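Local coordinates for protein exosome complex component Rrp42 (Methanothermobacter thermautotrophicus, PDB 2WNR) that probably serves as a non-catalytic subunit of the RNA-degrading exosome, helping to shape the active site of its partner Rrp41, at residues R35-E40 / A154-V159; R119-E124 / A160-T165. One frame throughout, in Å; residues are numbered along the deposited sequence.

Contact 1. Residues R35-E40 / A154-V159; sequences RDISIE and AVLATV
Leu156 holds its CG anti to the backbone N (chi1 -169°), which lifts its two methyls off helix 150-164 toward Ile37 and Ile39 on the strand that passes over it. The two isoleucines share one chi1 setting, CG2 anti to the backbone N and CG1 beside it, and differ only in the branch that touches. Ile37 uses the short one, its CG2 meeting Leu156 CD2 at 3.8 Å. Ile39 uses the end of the longer one, its CD1 lying 4.1 Å from Leu156 CD1. The fork of Leu156 thus gives one methyl to each neighbour. The Ile39 side chain crosses that of the leucine at about a right angle.

Strand 37-41 belongs to the mixed sheet of the RNase PH fold, paired with strand 49-55, and between these two segments Leu156 is the helix residue that touches it. Helix 244-268 flanks the site, with Leu261 on Ile37 and Tyr264 on Ile39. Within the helix, Thr158 OG1 donates to Ala154 O (2.7 Å) from above the carbonyl plane, and the same oxygen also accepts from Thr158 N. With only methyl groups meeting between strand and helix, the contact depends on shape and apolar burial and not on polar pairing.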
loop_
_atom_site.group_PDB
_atom_site.type_symbol
_atom_site.label_atom_id
_atom_site.label_comp_id
_atom_site.label_asym_id
_atom_site.label_seq_id
_atom_site.Cartn_x
_atom_site.Cartn_y
_atom_site.Cartn_z
ATOM N N ARG A 35 -12.911 33.491 -16.757
ATOM C CA ARG A 35 -12.816 33.076 -18.154
ATOM C C ARG A 35 -14.172 32.526 -18.570
ATOM O O ARG A 35 -15.089 32.444 -17.752
ATOM C CB ARG A 35 -11.732 32.015 -18.328
ATOM C CG ARG A 35 -10.321 32.525 -18.117
ATOM C CD ARG A 35 -9.366 31.407 -17.767
ATOM N NE ARG A 35 -9.708 30.805 -16.482
ATOM C CZ ARG A 35 -9.075 29.770 -15.939
ATOM N NH1 ARG A 35 -8.051 29.207 -16.564
ATOM N NH2 ARG A 35 -9.477 29.286 -14.765
ATOM N N ASP A 36 -14.304 32.151 -19.836
ATOM C CA ASP A 36 -15.551 31.573 -20.324
ATOM C C ASP A 36 -15.882 30.315 -19.526
ATOM O O ASP A 36 -14.987 29.562 -19.134
ATOM C CB ASP A 36 -15.452 31.262 -21.816
ATOM C CG ASP A 36 -15.479 32.515 -22.686
ATOM O OD1 ASP A 36 -14.766 32.533 -23.710
ATOM O OD2 ASP A 36 -16.211 33.481 -22.360
ATOM N N ILE A 37 -17.159 30.101 -19.247
ATOM C CA ILE A 37 -17.557 28.906 -18.516
ATOM C C ILE A 37 -18.524 28.072 -19.341
ATOM O O ILE A 37 -19.434 28.601 -19.978
ATOM C CB ILE A 37 -18.137 29.233 -17.121
ATOM C CG1 ILE A 37 -17.059 29.876 -16.239
ATOM C CG2 ILE A 37 -18.659 27.965 -16.443
ATOM C CD1 ILE A 37 -17.589 30.519 -14.993
ATOM N N SER A 38 -18.303 26.761 -19.319
ATOM C CA SER A 38 -19.095 25.810 -20.072
ATOM C C SER A 38 -19.520 24.692 -19.120
ATOM O O SER A 38 -18.688 24.083 -18.462
ATOM C CB SER A 38 -18.258 25.269 -21.237
ATOM O OG SER A 38 -18.962 24.313 -22.001
ATOM N N ILE A 39 -20.823 24.442 -19.032
ATOM C CA ILE A 39 -21.373 23.448 -18.111
ATOM C C ILE A 39 -22.325 22.484 -18.827
ATOM O O ILE A 39 -23.353 22.901 -19.386
ATOM C CB ILE A 39 -22.132 24.124 -16.949
ATOM C CG1 ILE A 39 -21.237 25.138 -16.238
ATOM C CG2 ILE A 39 -22.677 23.081 -15.976
ATOM C CD1 ILE A 39 -21.992 26.155 -15.391
ATOM N N GLU A 40 -21.976 21.201 -18.811
ATOM C CA GLU A 40 -22.855 20.147 -19.323
ATOM C C GLU A 40 -23.152 19.154 -18.216
ATOM O O GLU A 40 -22.301 18.894 -17.371
ATOM C CB GLU A 40 -22.210 19.401 -20.483
ATOM C CG GLU A 40 -21.742 20.272 -21.639
ATOM C CD GLU A 40 -20.963 19.463 -22.666
ATOM O OE1 GLU A 40 -21.602 18.799 -23.523
ATOM O OE2 GLU A 40 -19.710 19.488 -22.608
ATOM N N ALA A 154 -13.844 22.788 -9.997
ATOM C CA ALA A 154 -14.210 21.583 -9.255
ATOM C C ALA A 154 -15.521 21.759 -8.512
ATOM O O ALA A 154 -16.419 20.935 -8.638
ATOM C CB ALA A 154 -13.099 21.165 -8.313
ATOM N N VAL A 155 -15.638 22.844 -7.760
ATOM C CA VAL A 155 -16.851 23.108 -6.985
ATOM C C VAL A 155 -18.048 23.240 -7.928
ATOM O O VAL A 155 -19.131 22.712 -7.668
ATOM C CB VAL A 155 -16.700 24.378 -6.111
ATOM C CG1 VAL A 155 -18.039 24.816 -5.551
ATOM C CG2 VAL A 155 -15.704 24.126 -4.988
ATOM N N LEU A 156 -17.821 23.934 -9.038
ATOM C CA LEU A 156 -18.858 24.174 -10.026
ATOM C C LEU A 156 -19.380 22.861 -10.617
ATOM O O LEU A 156 -20.589 22.674 -10.739
ATOM C CB LEU A 156 -18.314 25.090 -11.121
ATOM C CG LEU A 156 -19.248 25.717 -12.157
ATOM C CD1 LEU A 156 -20.606 26.130 -11.572
ATOM C CD2 LEU A 156 -18.551 26.912 -12.770
ATOM N N ALA A 157 -18.461 21.959 -10.959
ATOM C CA ALA A 157 -18.797 20.669 -11.560
ATOM C C ALA A 157 -19.465 19.716 -10.558
ATOM O O ALA A 157 -20.399 18.992 -10.914
ATOM C CB ALA A 157 -17.556 20.025 -12.167
ATOM N N THR A 158 -18.986 19.721 -9.314
ATOM C CA THR A 158 -19.549 18.888 -8.268
ATOM C C THR A 158 -20.974 19.326 -7.971
ATOM O O THR A 158 -21.880 18.493 -7.944
ATOM C CB THR A 158 -18.715 18.958 -6.996
ATOM O OG1 THR A 158 -17.340 18.715 -7.316
ATOM C CG2 THR A 158 -19.189 17.909 -5.986
ATOM N N VAL A 159 -21.169 20.633 -7.774
ATOM C CA VAL A 159 -22.504 21.181 -7.585
ATOM C C VAL A 159 -23.399 20.810 -8.765
ATOM O O VAL A 159 -24.520 20.320 -8.566
ATOM C CB VAL A 159 -22.490 22.715 -7.320
ATOM C CG1 VAL A 159 -23.889 23.306 -7.412
ATOM C CG2 VAL A 159 -21.930 23.002 -5.935
#

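Contact 2. Residues R119-E124 / A160-T165; sequences RMIDLE and AALLDT
Neither a ring nor any other planar side-chain group takes part where Met120 and Ile121 meet Leu162 and Leu163, so there is no face or edge to match, and the packing is wholly between aliphatic and thioether groups. The site belongs to the RNase PH fold. Helix 102-117 has just ended in a Schellman motif at Arg119, and the loop that follows lays its first two apolar side chains against the last turns of helix 150-164. Met120 has CG anti to its backbone N (chi1 169°) and runs extended from there, which carries CE to 4.0 Å from Leu162 CD1. The same CE lies 4.2 Å from Leu163 CD1, so the methionine end touches two successive leucines. Ile121 approaches across the leucine fork at about a right angle, its CD1 standing 3.6 Å from Leu162 CD2 and 3.7 Å from Leu162 CD1. An alanine at Leu162 removes both methyls beside Ile121 CD1 and would probably leave a gap between loop and helix, with Met120 CE short of a partner. On the sheet side, Val64 of strand 58-69 also packs on Leu162, while Ile81 of strand 80-87 backs Ile121. The Asp164 carboxylate turns to another part of the chain, where OD2 accepts from Ser50 N. At the helix end, Thr165 OG1 donates to Ala161 O at 2.6 Å, tilted 31° from the carbonyl plane.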
loop_
_atom_site.group_PDB
_atom_site.type_symbol
_atom_site.label_atom_id
_atom_site.label_comp_id
_atom_site.label_asym_id
_atom_site.label_seq_id
_atom_site.Cartn_x
_atom_site.Cartn_y
_atom_site.Cartn_z
ATOM N N ARG A 119 -24.206 22.791 3.791
ATOM C CA ARG A 119 -25.337 21.905 4.105
ATOM C C ARG A 119 -26.269 21.823 2.897
ATOM O O ARG A 119 -27.499 21.861 3.016
ATOM C CB ARG A 119 -26.067 22.333 5.400
ATOM C CG ARG A 119 -25.129 22.636 6.588
ATOM C CD ARG A 119 -25.693 22.188 7.939
ATOM N NE ARG A 119 -26.999 22.762 8.202
ATOM C CZ ARG A 119 -28.166 22.129 8.346
ATOM N NH1 ARG A 119 -28.296 20.802 8.304
ATOM N NH2 ARG A 119 -29.236 22.880 8.554
ATOM N N MET A 120 -25.642 21.713 1.732
ATOM C CA MET A 120 -26.309 21.651 0.444
ATOM C C MET A 120 -27.217 20.446 0.333
ATOM O O MET A 120 -28.320 20.541 -0.207
ATOM C CB MET A 120 -25.259 21.591 -0.653
ATOM C CG MET A 120 -25.783 21.255 -2.023
ATOM S SD MET A 120 -24.528 21.615 -3.255
ATOM C CE MET A 120 -25.458 21.221 -4.735
ATOM N N ILE A 121 -26.752 19.317 0.854
ATOM C CA ILE A 121 -27.514 18.077 0.827
ATOM C C ILE A 121 -27.986 17.711 2.234
ATOM O O ILE A 121 -27.197 17.699 3.172
ATOM C CB ILE A 121 -26.678 16.947 0.179
ATOM C CG1 ILE A 121 -26.505 17.244 -1.301
ATOM C CG2 ILE A 121 -27.344 15.588 0.342
ATOM C CD1 ILE A 121 -25.249 16.677 -1.870
ATOM N N ASP A 122 -29.278 17.442 2.375
ATOM C CA ASP A 122 -29.838 17.011 3.658
ATOM C C ASP A 122 -29.546 15.533 3.884
ATOM O O ASP A 122 -30.372 14.671 3.555
ATOM C CB ASP A 122 -31.345 17.267 3.711
ATOM C CG ASP A 122 -31.894 17.300 5.143
ATOM O OD1 ASP A 122 -31.136 17.021 6.100
ATOM O OD2 ASP A 122 -33.095 17.613 5.309
ATOM N N LEU A 123 -28.365 15.254 4.440
ATOM C CA LEU A 123 -27.929 13.887 4.747
ATOM C C LEU A 123 -28.956 13.085 5.579
ATOM O O LEU A 123 -29.022 11.861 5.476
ATOM C CB LEU A 123 -26.563 13.889 5.451
ATOM C CG LEU A 123 -25.387 14.699 4.879
ATOM C CD1 LEU A 123 -24.129 14.624 5.757
ATOM C CD2 LEU A 123 -25.063 14.414 3.402
ATOM N N GLU A 124 -29.757 13.778 6.383
ATOM C CA GLU A 124 -30.820 13.135 7.161
ATOM C C GLU A 124 -31.830 12.407 6.283
ATOM O O GLU A 124 -32.378 11.382 6.686
ATOM C CB GLU A 124 -31.555 14.154 8.029
ATOM C CG GLU A 124 -30.978 14.327 9.420
ATOM C CD GLU A 124 -31.957 14.993 10.367
ATOM O OE1 GLU A 124 -32.382 16.132 10.067
ATOM O OE2 GLU A 124 -32.308 14.379 11.409
ATOM N N ALA A 160 -22.900 21.019 -9.983
ATOM C CA ALA A 160 -23.671 20.696 -11.180
ATOM C C ALA A 160 -24.072 19.219 -11.186
ATOM O O ALA A 160 -25.244 18.890 -11.389
ATOM C CB ALA A 160 -22.900 21.058 -12.444
ATOM N N ALA A 161 -23.102 18.340 -10.926
ATOM C CA ALA A 161 -23.345 16.902 -10.929
ATOM C C ALA A 161 -24.386 16.487 -9.880
ATOM O O ALA A 161 -25.220 15.613 -10.126
ATOM C CB ALA A 161 -22.047 16.154 -10.724
ATOM N N LEU A 162 -24.336 17.134 -8.721
ATOM C CA LEU A 162 -25.261 16.844 -7.634
ATOM C C LEU A 162 -26.693 17.188 -8.013
ATOM O O LEU A 162 -27.630 16.469 -7.661
ATOM C CB LEU A 162 -24.863 17.602 -6.367
ATOM C CG LEU A 162 -23.651 17.047 -5.620
ATOM C CD1 LEU A 162 -23.148 18.007 -4.557
ATOM C CD2 LEU A 162 -23.864 15.663 -5.072
ATOM N N LEU A 163 -26.847 18.298 -8.724
ATOM C CA LEU A 163 -28.144 18.741 -9.207
ATOM C C LEU A 163 -28.686 17.796 -10.281
ATOM O O LEU A 163 -29.903 17.593 -10.398
ATOM C CB LEU A 163 -27.989 20.145 -9.768
ATOM C CG LEU A 163 -28.334 21.384 -8.934
ATOM C CD1 LEU A 163 -28.724 21.160 -7.449
ATOM C CD2 LEU A 163 -27.366 22.534 -9.142
ATOM N N ASP A 164 -27.762 17.222 -11.053
ATOM C CA ASP A 164 -28.080 16.289 -12.124
ATOM C C ASP A 164 -28.411 14.893 -11.599
ATOM O O ASP A 164 -28.978 14.076 -12.321
ATOM C CB ASP A 164 -26.904 16.200 -13.098
ATOM C CG ASP A 164 -27.198 15.302 -14.288
ATOM O OD1 ASP A 164 -28.077 15.666 -15.105
ATOM O OD2 ASP A 164 -26.549 14.238 -14.401
ATOM N N THR A 165 -28.048 14.623 -10.349
ATOM C CA THR A 165 -28.183 13.283 -9.780
ATOM C C THR A 165 -29.637 12.868 -9.594
ATOM O O THR A 165 -30.462 13.640 -9.097
ATOM C CB THR A 165 -27.416 13.141 -8.448
ATOM O OG1 THR A 165 -26.077 13.615 -8.616
ATOM C CG2 THR A 165 -27.360 11.693 -8.006
#

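In the fold
From the N terminus, the first of the contacting segments is the one on strand 37-41, and the loop 119-124 after helix 102-117 is the second; helix 150-164 then returns to meet both. Contact 1 closes a loop of 113 residues that takes in most of the mixed sheet. Contact 2 closes one of 35 residues, with strands 127-129 and 133-145 and the start of the helix inside it. Because their segments alternate along the chain, the two closures cross. Consecutive parts of helix 150-164 serve them, and they touch directly through Val159 CG1 and Met120 CE, 3.7 Å apart, and through Ile39 and Ala160. One helix thereby ties the first strand of the sheet to the loop leaving helix 102-117.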